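Regulatory protein (Bacillus megaterium, PDB 4UA1) regulates transcription in two ways in response to mercury(II), probably repressing the mercury resistance operon without the metal and activating it once mercury is bound. Local coordinates at the interface of chains A and B. Coordinates in Å, arbitrary orientation; residue numbers count along the deposited sequence, not the author numbering. Chains: chain A/B, Regulatory protein.

Contact 1: the interface of chains A and B. Residues chain A 90, 93-94, 97; chain B 100, 104, 107-108.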
loop_
_atom_site.group_PDB
_atom_site.type_symbol
_atom_site.label_atom_id
_atom_site.label_comp_id
_atom_site.label_asym_id
_atom_site.label_seq_id
_atom_site.Cartn_x
_atom_site.Cartn_y
_atom_site.Cartn_z
ATOM N N ILE A 90 -2.569 3.194 15.759
ATOM C CA ILE A 90 -3.784 3.945 15.484
ATOM C C ILE A 90 -3.455 5.326 14.914
ATOM O O ILE A 90 -4.044 5.765 13.920
ATOM C CB ILE A 90 -4.620 4.120 16.752
ATOM C CG1 ILE A 90 -5.096 2.761 17.286
ATOM C CG2 ILE A 90 -5.787 5.099 16.502
ATOM C CD1 ILE A 90 -5.672 2.823 18.724
ATOM N N ILE A 93 -2.210 4.989 11.302
ATOM C CA ILE A 93 -3.376 4.776 10.463
ATOM C C ILE A 93 -4.103 6.098 10.198
ATOM O O ILE A 93 -4.554 6.360 9.071
ATOM C CB ILE A 93 -4.344 3.774 11.109
ATOM C CG1 ILE A 93 -3.642 2.435 11.303
ATOM C CG2 ILE A 93 -5.575 3.566 10.233
ATOM C CD1 ILE A 93 -3.153 1.843 10.015
ATOM N N GLN A 94 -4.184 6.939 11.230
ATOM C CA GLN A 94 -4.840 8.243 11.115
ATOM C C GLN A 94 -4.108 9.153 10.120
ATOM O O GLN A 94 -4.765 9.767 9.252
ATOM C CB GLN A 94 -4.928 8.907 12.483
ATOM C CG GLN A 94 -5.700 10.233 12.581
ATOM C CD GLN A 94 -7.083 10.261 11.906
ATOM O OE1 GLN A 94 -7.491 11.306 11.380
ATOM N NE2 GLN A 94 -7.810 9.136 11.935
ATOM N N ILE A 97 -4.923 7.939 6.600
ATOM C CA ILE A 97 -6.270 8.390 6.259
ATOM C C ILE A 97 -6.278 9.850 5.820
ATOM O O ILE A 97 -6.948 10.208 4.842
ATOM C CB ILE A 97 -7.232 8.182 7.435
ATOM C CG1 ILE A 97 -7.600 6.702 7.505
ATOM C CG2 ILE A 97 -8.520 8.998 7.281
ATOM C CD1 ILE A 97 -8.515 6.331 8.644
ATOM N N LEU B 100 -9.402 1.598 6.114
ATOM C CA LEU B 100 -8.500 2.083 7.161
ATOM C C LEU B 100 -9.229 2.489 8.438
ATOM O O LEU B 100 -8.734 2.287 9.552
ATOM C CB LEU B 100 -7.686 3.276 6.662
ATOM C CG LEU B 100 -6.602 2.886 5.674
ATOM C CD1 LEU B 100 -5.825 4.121 5.214
ATOM C CD2 LEU B 100 -5.696 1.842 6.295
ATOM N N GLU B 104 -8.758 1.057 12.159
ATOM C CA GLU B 104 -8.608 1.942 13.281
ATOM C C GLU B 104 -9.578 1.550 14.399
ATOM O O GLU B 104 -9.187 1.412 15.552
ATOM C CB GLU B 104 -8.843 3.359 12.814
ATOM C CG GLU B 104 -8.063 4.423 13.540
ATOM C CD GLU B 104 -8.426 5.790 12.982
ATOM O OE1 GLU B 104 -8.020 6.834 13.541
ATOM O OE2 GLU B 104 -9.165 5.796 11.976
ATOM N N LEU B 107 -8.496 -1.521 16.209
ATOM C CA LEU B 107 -7.378 -1.262 17.072
ATOM C C LEU B 107 -7.854 -0.607 18.339
ATOM O O LEU B 107 -7.401 -0.952 19.429
ATOM C CB LEU B 107 -6.349 -0.401 16.354
ATOM C CG LEU B 107 -5.650 -1.023 15.132
ATOM C CD1 LEU B 107 -4.905 0.057 14.338
ATOM C CD2 LEU B 107 -4.718 -2.162 15.505
ATOM N N MET B 108 -8.795 0.322 18.181
ATOM C CA MET B 108 -9.418 1.000 19.304
ATOM C C MET B 108 -10.084 -0.005 20.279
ATOM O O MET B 108 -9.860 0.028 21.499
ATOM C CB MET B 108 -10.451 1.999 18.787
ATOM C CG MET B 108 -9.882 3.183 17.977
ATOM S SD MET B 108 -9.055 4.464 18.956
ATOM C CE MET B 108 -10.345 4.924 20.119
#

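Contact 2: the interface of chains A and B. Residues chain A 118-121; chain B 76-78.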
loop_
_atom_site.group_PDB
_atom_site.type_symbol
_atom_site.label_atom_id
_atom_site.label_comp_id
_atom_site.label_asym_id
_atom_site.label_seq_id
_atom_site.Cartn_x
_atom_site.Cartn_y
_atom_site.Cartn_z
ATOM N N LYS A 118 -18.363 18.026 -22.375
ATOM C CA LYS A 118 -17.158 17.244 -22.246
ATOM C C LYS A 118 -16.907 16.416 -23.486
ATOM O O LYS A 118 -16.036 15.550 -23.478
ATOM C CB LYS A 118 -17.238 16.378 -20.996
ATOM C CG LYS A 118 -17.493 17.216 -19.744
ATOM C CD LYS A 118 -17.388 16.403 -18.454
ATOM C CE LYS A 118 -17.642 17.271 -17.243
ATOM N NZ LYS A 118 -18.848 18.101 -17.465
ATOM N N ASP A 119 -17.680 16.635 -24.547
ATOM C CA ASP A 119 -17.364 15.862 -25.724
ATOM C C ASP A 119 -16.352 16.659 -26.526
ATOM O O ASP A 119 -16.687 17.311 -27.496
ATOM C CB ASP A 119 -18.638 15.636 -26.539
ATOM C CG ASP A 119 -18.374 14.964 -27.873
ATOM O OD1 ASP A 119 -17.348 14.256 -28.021
ATOM O OD2 ASP A 119 -19.196 15.172 -28.788
ATOM N N ILE A 120 -15.084 16.439 -26.204
ATOM C CA ILE A 120 -13.963 17.218 -26.747
ATOM C C ILE A 120 -12.659 16.471 -26.518
ATOM O O ILE A 120 -12.571 15.539 -25.683
ATOM C CB ILE A 120 -13.829 18.629 -26.120
ATOM C CG1 ILE A 120 -13.846 18.544 -24.588
ATOM C CG2 ILE A 120 -14.910 19.581 -26.642
ATOM C CD1 ILE A 120 -13.731 19.874 -23.923
ATOM N N TYR A 121 -11.655 16.907 -27.268
ATOM C CA TYR A 121 -10.297 16.398 -27.234
ATOM C C TYR A 121 -9.494 16.886 -26.035
ATOM O O TYR A 121 -8.741 16.126 -25.429
ATOM C CB TYR A 121 -9.611 16.825 -28.526
ATOM C CG TYR A 121 -8.274 16.184 -28.781
ATOM C CD1 TYR A 121 -8.159 15.098 -29.646
ATOM C CD2 TYR A 121 -7.117 16.680 -28.183
ATOM C CE1 TYR A 121 -6.919 14.510 -29.894
ATOM C CE2 TYR A 121 -5.879 16.108 -28.430
ATOM C CZ TYR A 121 -5.785 15.025 -29.281
ATOM O OH TYR A 121 -4.550 14.460 -29.509
ATOM N N GLU B 76 -13.725 9.821 -28.843
ATOM C CA GLU B 76 -13.961 11.199 -29.217
ATOM C C GLU B 76 -14.069 12.092 -27.979
ATOM O O GLU B 76 -13.434 13.141 -27.907
ATOM C CB GLU B 76 -15.219 11.315 -30.093
ATOM C CG GLU B 76 -15.640 12.746 -30.432
ATOM C CD GLU B 76 -16.781 12.798 -31.443
ATOM O OE1 GLU B 76 -17.821 13.429 -31.142
ATOM O OE2 GLU B 76 -16.632 12.220 -32.547
ATOM N N ALA B 77 -14.847 11.697 -26.984
ATOM C CA ALA B 77 -14.951 12.612 -25.865
ATOM C C ALA B 77 -13.924 12.221 -24.827
ATOM O O ALA B 77 -14.195 11.430 -23.925
ATOM C CB ALA B 77 -16.348 12.572 -25.281
ATOM N N LYS B 78 -12.774 12.881 -24.888
ATOM C CA LYS B 78 -11.671 12.497 -24.022
ATOM C C LYS B 78 -11.880 13.145 -22.665
ATOM O O LYS B 78 -11.666 12.534 -21.629
ATOM C CB LYS B 78 -10.329 12.881 -24.634
ATOM C CG LYS B 78 -10.103 12.288 -25.988
ATOM C CD LYS B 78 -8.666 12.517 -26.439
ATOM C CE LYS B 78 -8.448 12.012 -27.873
ATOM N NZ LYS B 78 -8.895 10.596 -28.039
#

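Contact 1: the interface of chains A and B
A:Ile90 and A:Ile97, two turns apart on helix 78-112 of chain A, meet B:Leu107 and B:Leu100 on the same helix of chain B, in the antiparallel coiled coil by which MerR-family regulators dimerise. In both pairs the side chains run antiparallel past one another; the two helices also run antiparallel. The gamma-methylene CG1 of A:Ile90 lies 3.5 Å from CB of B:Leu107, and CG1 of A:Ile97 is likewise 3.5 Å from CB of B:Leu100, so the apolar contact is made low on the leucines, close to the partner helix. In A:Ile90 the CG1 branch stands anti to the carbonyl carbon (chi1 -63°), which divides the work: CG1 goes to B:Leu107, CD1 reaches B:Met108, and the CG2 methyl rests against the chain of B:Glu104. The sulfur SD of B:Met108, carried on a side chain bent at both chi2 and chi3, comes within 3.8 Å of CD1 of A:Ile90, the two side chains crossing at about a right angle. Between the two pairs A:Ile93 fills in, its CG2 methyl 3.5 Å from the backbone oxygen O of B:Leu100 while CG1 faces the CD1 methyl of B:Leu107.

On one flank of this apolar strip B:Glu104 makes a polar contact. Extended beyond CG, it crosses to chain A and accepts a hydrogen bond from the side-chain amide of A:Gln94, with NE2 2.8 Å from the carboxylate oxygen OE1. The approach is from the syn side, 24° out of the carboxylate plane. The bond is clearly bent (140° at H). A:Gln94 bends at chi2, bringing its amide back towards the glutamate. The other carboxylate oxygen, OE2, lies 3.4 Å from the CD1 methyl of A:Ile97, a nonpolar neighbour beside the carboxylate.

Contact 2: the interface of chains A and B
The loop segment A:Lys118 to A:Tyr121, lying between helices 78-112 and 124-130 of chain A, meets the loop residues B:Glu76 and B:Ala77 and the first residue, B:Lys78, of helix 78-112 in chain B. This is the N-terminal end of the MerR dimerisation helix, met by the loop that lies between the mercury-binding cysteines A:Cys114 and A:Cys123. A backbone hydrogen bond joins the chains: the amide N of B:Lys78 donates to the carbonyl oxygen O of A:Ile120 at 2.8 Å. The donor is tilted 26° from the carbonyl plane. The loop thereby offers an acceptor to an N-H in the first turn of the helix, where main-chain amides have no i-4 carbonyl within the helix.

On one side of this bond the methyl CB of B:Ala77 packs against CA of A:Asp119 at 3.5 Å. A:Asp119 has CG anti to its own nitrogen (chi1 174°), which carries the carboxylate towards B:Glu76. The two acidic groups are nearly coplanar, with OD2 of A:Asp119 3.2 Å from OE1 of B:Glu76. If both groups were ionised this approach would be unfavourable, and the structure alone does not show their protonation.

On the other side, A:Tyr121 and B:Lys78 lie side by side and point the same way. The methylene CD of B:Lys78 lies over one face of the phenol ring, offset towards its rim, and CE follows beside the ring atoms CD1 and CE1 before the chain bends at chi4 (-53°). CE of B:Lys78 sits 3.6 Å from the ring carbon CE1 of A:Tyr121.

The C-alpha centres of contact 1 and contact 2 lie about 41 Å apart, yet both use helix 78-112 of chain B: contact 1 takes its later turns and contact 2 its first residue. In chain A, contact 1 draws on the middle of the same helix and contact 2 on the loop beyond its end. Because the dimer is two-fold symmetric, each has a twin with the chains exchanged, and the subunits are thus joined both along the coiled coil and at its ends. Contact 2, close in sequence to the mercury ligands, could plausibly couple metal binding to the partner chain.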